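PDB 3NZG: racemase from Pseudovibrio sp. JE062, which belongs to the enolase superfamily and binds a magnesium ion at the mouth of its barrel domain, although its precise activity is not established. Local coordinates for residues K177-I182 with M209-Y214; D244-H249 with I276-V281. All blocks are in the same frame, centred on the assembly; numbering follows the deposited sequence.

Contact 1: K177-I182 with M209-Y214; sequences KVCVPI and MVDYLY. With MG (magnesium ion), chain Q.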
# COMPACT_ATOMS: atom_id res chain seq x y z
N LYS D 177 -1.34 35.55 -15.83
CA LYS D 177 -0.49 35.08 -14.73
C LYS D 177 0.35 36.25 -14.23
O LYS D 177 0.93 37.00 -15.01
CB LYS D 177 0.45 33.95 -15.20
CG LYS D 177 1.41 33.47 -14.12
CD LYS D 177 2.09 32.14 -14.49
CE LYS D 177 3.23 32.32 -15.48
NZ LYS D 177 3.87 31.01 -15.79
N VAL D 178 0.39 36.40 -12.91
CA VAL D 178 1.16 37.46 -12.28
C VAL D 178 2.27 36.79 -11.47
O VAL D 178 2.18 35.61 -11.15
CB VAL D 178 0.30 38.31 -11.32
CG1 VAL D 178 -0.86 38.95 -12.08
CG2 VAL D 178 -0.21 37.44 -10.19
N CYS D 179 3.31 37.54 -11.14
CA CYS D 179 4.42 36.98 -10.39
C CYS D 179 4.73 37.72 -9.11
O CYS D 179 4.39 38.90 -8.97
CB CYS D 179 5.69 36.99 -11.25
SG CYS D 179 5.55 36.25 -12.88
N VAL D 180 5.36 37.03 -8.18
CA VAL D 180 5.80 37.64 -6.94
C VAL D 180 7.28 37.91 -7.25
O VAL D 180 8.05 36.98 -7.46
CB VAL D 180 5.71 36.67 -5.75
CG1 VAL D 180 6.40 37.28 -4.53
CG2 VAL D 180 4.25 36.38 -5.42
N PRO D 181 7.67 39.19 -7.32
CA PRO D 181 9.07 39.53 -7.63
C PRO D 181 10.11 38.75 -6.81
O PRO D 181 10.02 38.66 -5.58
CB PRO D 181 9.12 41.04 -7.40
CG PRO D 181 8.01 41.29 -6.41
CD PRO D 181 6.92 40.38 -6.91
N ILE D 182 11.09 38.18 -7.50
CA ILE D 182 12.14 37.39 -6.86
C ILE D 182 12.79 37.99 -5.62
O ILE D 182 12.71 37.43 -4.53
CB ILE D 182 13.28 37.08 -7.84
CG1 ILE D 182 12.73 36.36 -9.07
CG2 ILE D 182 14.34 36.24 -7.15
CD1 ILE D 182 13.75 36.20 -10.17
N MSE D 209 -3.53 33.19 -12.55
CA MSE D 209 -2.52 32.21 -12.16
C MSE D 209 -1.44 32.98 -11.42
O MSE D 209 -1.27 34.18 -11.65
CB MSE D 209 -1.91 31.53 -13.39
CG MSE D 209 -2.82 30.57 -14.12
SE MSE D 209 -4.22 31.43 -15.15
CE MSE D 209 -4.70 29.93 -16.28
N VAL D 210 -0.71 32.32 -10.54
CA VAL D 210 0.35 33.01 -9.82
C VAL D 210 1.66 32.24 -9.88
O VAL D 210 1.71 31.03 -9.67
CB VAL D 210 -0.02 33.23 -8.33
CG1 VAL D 210 1.09 34.01 -7.63
CG2 VAL D 210 -1.33 33.98 -8.22
N ASP D 211 2.73 32.97 -10.20
CA ASP D 211 4.07 32.39 -10.29
C ASP D 211 4.84 32.92 -9.08
O ASP D 211 5.06 34.13 -8.97
CB ASP D 211 4.75 32.83 -11.59
CG ASP D 211 5.96 32.00 -11.93
OD1 ASP D 211 6.73 31.64 -11.01
OD2 ASP D 211 6.16 31.71 -13.13
N TYR D 212 5.25 32.04 -8.18
CA TYR D 212 5.96 32.47 -6.99
C TYR D 212 7.48 32.50 -7.16
O TYR D 212 8.21 32.84 -6.22
CB TYR D 212 5.57 31.57 -5.80
CG TYR D 212 4.10 31.69 -5.44
CD1 TYR D 212 3.66 32.58 -4.47
CD2 TYR D 212 3.13 30.91 -6.10
CE1 TYR D 212 2.31 32.72 -4.16
CE2 TYR D 212 1.78 31.04 -5.80
CZ TYR D 212 1.37 31.95 -4.83
OH TYR D 212 0.04 32.09 -4.54
N LEU D 213 7.95 32.16 -8.35
CA LEU D 213 9.38 32.19 -8.65
C LEU D 213 10.29 31.51 -7.63
O LEU D 213 11.32 32.06 -7.22
CB LEU D 213 9.83 33.64 -8.89
CG LEU D 213 9.20 34.27 -10.14
CD1 LEU D 213 9.60 35.73 -10.28
CD2 LEU D 213 9.65 33.48 -11.37
N TYR D 214 9.90 30.30 -7.22
CA TYR D 214 10.69 29.49 -6.30
C TYR D 214 11.22 30.22 -5.06
O TYR D 214 12.37 30.04 -4.69
CB TYR D 214 11.86 28.86 -7.06
CG TYR D 214 11.42 28.10 -8.31
CD1 TYR D 214 10.88 26.82 -8.22
CD2 TYR D 214 11.50 28.70 -9.57
CE1 TYR D 214 10.43 26.15 -9.36
CE2 TYR D 214 11.05 28.03 -10.72
CZ TYR D 214 10.51 26.76 -10.59
OH TYR D 214 10.03 26.09 -11.70
MG MG Q . 7.59 30.30 -14.12
O HOH W 1 9.38 35.29 -5.67
O HOH W 2 8.51 30.26 -12.41
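Lys177-Cys179 and Met209-Asp211 are neighbouring parallel strand ends of one beta-alpha-beta unit in the enolase-type barrel, at its magnesium site. Helix 188-202 lies between them in the chain. Three backbone hydrogen bonds set the register: Val178 N to Met209 O, Asp211 N to Val178 O (2.9 Å), and Val180 N to Asp211 O (3.0 Å). Lys177, Cys179 and Asp211 share one face of the sheet. Asp211 OD2 binds magnesium at 2.2 Å, and Glu238 and Glu264 are further ligands. Asp211 OD1 accepts from a water that is itself on the metal. Leu213 N donates to Asp211 OD1 at 3.0 Å, from the anti side and 15° out of the carboxylate plane. This is an Asx turn. Lys177 leaves its strand with CG anti to the backbone N (chi1 177°), passes over Met209 CB, then bends at chi3. Its NZ stands 3.6 Å from Asp211 OD2, but its salt bridge is with Glu238. On the other face, Val178 CG2 meets Val210 CG2 at 4.1 Å, under helix 188-202. Past the strand ends, Leu213 CD1 presses tightly on Ile182 CG1, 3.4 Å away, the two side chains at about a right angle. Metal, water and backbone N-H together fix the rotation of the Asp211 carboxylate, and Lys177, bridged to Glu238, places its NZ beside the metal ligands.

Contact 2: D244-H249 with I276-V281; sequences DDLSGH and ITKGKV. With MG (magnesium ion), chain P.
His249 packs beside Val281, whose CG1 approaches the imidazole obliquely and lies 4.1 Å from His249 CB. The ring edge is used within its own segment. His249 ND1 donates to Asp245 O at 2.7 Å, with an N-H...O angle of 168°. The carbonyl oxygen lies in the ring plane, yet the donor sits above the carbonyl plane, 51° out of it. The same oxygen also accepts from His249 N, so two bonds from one residue hold it. Trp275 meets the imidazole edge-to-face. The other flat group, the Asp245 carboxylate, caps the helix: OD1 takes a weak bond from Gly248 N and a further hydrogen bond from a metal-bound water.

Here the start of helix 246-255 rests against residues 276-281, at the C-terminal part of helix 268-279. These are two successive helices on the outside of the barrel domain. Their backbones come close at Gly279, whose CA is 4.5 Å from Leu246 CA. Gly279 CA makes a CH...O contact of 3.4 Å with Leu246 O. Lys278 runs extended across Leu246, its CD 4.0 Å from Leu246 CB. It bends only at the last torsion, and Lys278 NZ then donates to the O of a water, 2.9 Å away, that is bound to a second magnesium ion. Ser247 OG is a direct ligand of that ion at 2.4 Å. The hydroxyl is placed there by a chi1 of 49°, between the backbone N and the carbonyl carbon. Ser247 N donates to another of the metal waters at 3.0 Å. Ala306 O of a third subunit completes the coordination, so this magnesium joins two chains. Asp244 forms a salt bridge with Arg100 of the second subunit.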
# COMPACT_ATOMS: atom_id res chain seq x y z
N ASP D 244 13.45 20.55 -7.30
CA ASP D 244 13.81 19.16 -7.00
C ASP D 244 12.93 18.56 -5.90
O ASP D 244 12.86 17.35 -5.73
CB ASP D 244 15.27 19.07 -6.54
CG ASP D 244 16.25 19.52 -7.61
OD1 ASP D 244 16.17 19.01 -8.74
OD2 ASP D 244 17.11 20.37 -7.29
N ASP D 245 12.24 19.42 -5.16
CA ASP D 245 11.42 18.99 -4.03
C ASP D 245 10.07 18.36 -4.38
O ASP D 245 9.02 18.87 -4.02
CB ASP D 245 11.23 20.19 -3.10
CG ASP D 245 10.64 19.80 -1.76
OD1 ASP D 245 10.61 18.60 -1.41
OD2 ASP D 245 10.21 20.73 -1.04
N LEU D 246 10.11 17.22 -5.07
CA LEU D 246 8.87 16.57 -5.46
C LEU D 246 8.03 16.12 -4.27
O LEU D 246 6.80 16.27 -4.28
CB LEU D 246 9.14 15.39 -6.40
CG LEU D 246 9.06 15.73 -7.90
CD1 LEU D 246 10.11 16.77 -8.26
CD2 LEU D 246 9.25 14.47 -8.73
N SER D 247 8.68 15.59 -3.23
CA SER D 247 7.94 15.15 -2.05
C SER D 247 7.26 16.35 -1.39
O SER D 247 6.19 16.23 -0.80
CB SER D 247 8.87 14.43 -1.06
OG SER D 247 10.06 15.16 -0.80
N GLY D 248 7.90 17.52 -1.49
CA GLY D 248 7.34 18.74 -0.91
C GLY D 248 6.07 19.17 -1.63
O GLY D 248 5.12 19.66 -1.02
N HIS D 249 6.05 19.00 -2.95
CA HIS D 249 4.87 19.35 -3.72
C HIS D 249 3.72 18.42 -3.31
O HIS D 249 2.57 18.85 -3.20
CB HIS D 249 5.15 19.22 -5.22
CG HIS D 249 6.02 20.32 -5.75
ND1 HIS D 249 7.36 20.42 -5.44
CD2 HIS D 249 5.73 21.40 -6.51
CE1 HIS D 249 7.86 21.52 -5.99
NE2 HIS D 249 6.89 22.13 -6.64
N ILE D 276 4.15 13.63 -11.76
CA ILE D 276 2.77 13.14 -11.67
C ILE D 276 2.58 12.18 -10.51
O ILE D 276 1.72 12.41 -9.66
CB ILE D 276 2.35 12.39 -12.95
CG1 ILE D 276 2.16 13.38 -14.10
CG2 ILE D 276 1.08 11.60 -12.70
CD1 ILE D 276 2.06 12.67 -15.44
N THR D 277 3.37 11.11 -10.47
CA THR D 277 3.19 10.11 -9.43
C THR D 277 3.75 10.46 -8.06
O THR D 277 3.10 10.18 -7.05
CB THR D 277 3.74 8.73 -9.89
OG1 THR D 277 5.17 8.75 -9.93
CG2 THR D 277 3.23 8.40 -11.27
N LYS D 278 4.93 11.07 -8.01
CA LYS D 278 5.53 11.44 -6.73
C LYS D 278 5.18 12.86 -6.29
O LYS D 278 4.89 13.11 -5.11
CB LYS D 278 7.06 11.30 -6.77
CG LYS D 278 7.75 11.60 -5.44
CD LYS D 278 9.26 11.48 -5.54
CE LYS D 278 9.96 11.85 -4.23
NZ LYS D 278 9.58 10.97 -3.08
N GLY D 279 5.20 13.80 -7.23
CA GLY D 279 4.86 15.17 -6.89
C GLY D 279 3.36 15.34 -6.69
O GLY D 279 2.92 16.25 -5.99
N LYS D 280 2.58 14.46 -7.32
CA LYS D 280 1.11 14.51 -7.25
C LYS D 280 0.55 15.83 -7.79
O LYS D 280 -0.59 16.19 -7.48
CB LYS D 280 0.66 14.33 -5.79
CG LYS D 280 1.05 12.99 -5.18
CD LYS D 280 0.33 12.79 -3.85
CE LYS D 280 0.52 11.37 -3.32
NZ LYS D 280 -0.25 11.17 -2.05
N VAL D 281 1.33 16.55 -8.59
CA VAL D 281 0.88 17.85 -9.09
C VAL D 281 -0.35 17.81 -9.99
O VAL D 281 -0.61 16.80 -10.64
CB VAL D 281 2.03 18.62 -9.81
CG1 VAL D 281 3.15 18.88 -8.82
CG2 VAL D 281 2.54 17.82 -10.99
MG MG P . 12.28 14.36 -1.12
O HOH W 3 12.67 16.71 -1.41
O HOH W 4 11.53 14.59 -3.47
O HOH W 5 11.67 12.00 -1.37
O HOH W 6 14.36 13.96 -1.89

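In the fold
Both contacts belong to the barrel domain, but they hold different elements. Contact 1 joins two inner strands, its centre about 16 Å from the chain centre. Contact 2 joins two outer helices, about 20 Å out by the same measure, and faces other subunits. Their centres are 19 Å apart, and they do not touch. Each is largely buried and has a magnesium ion beside it. In contact 1 the ion has several acidic ligands of one chain. In contact 2 water supplies most of the ligands. Backbone hydrogen bonds tie the segments of contact 1. Those of contact 2 have no direct hydrogen bond, and meet by packing, one CH...O contact and the water shell of the ion.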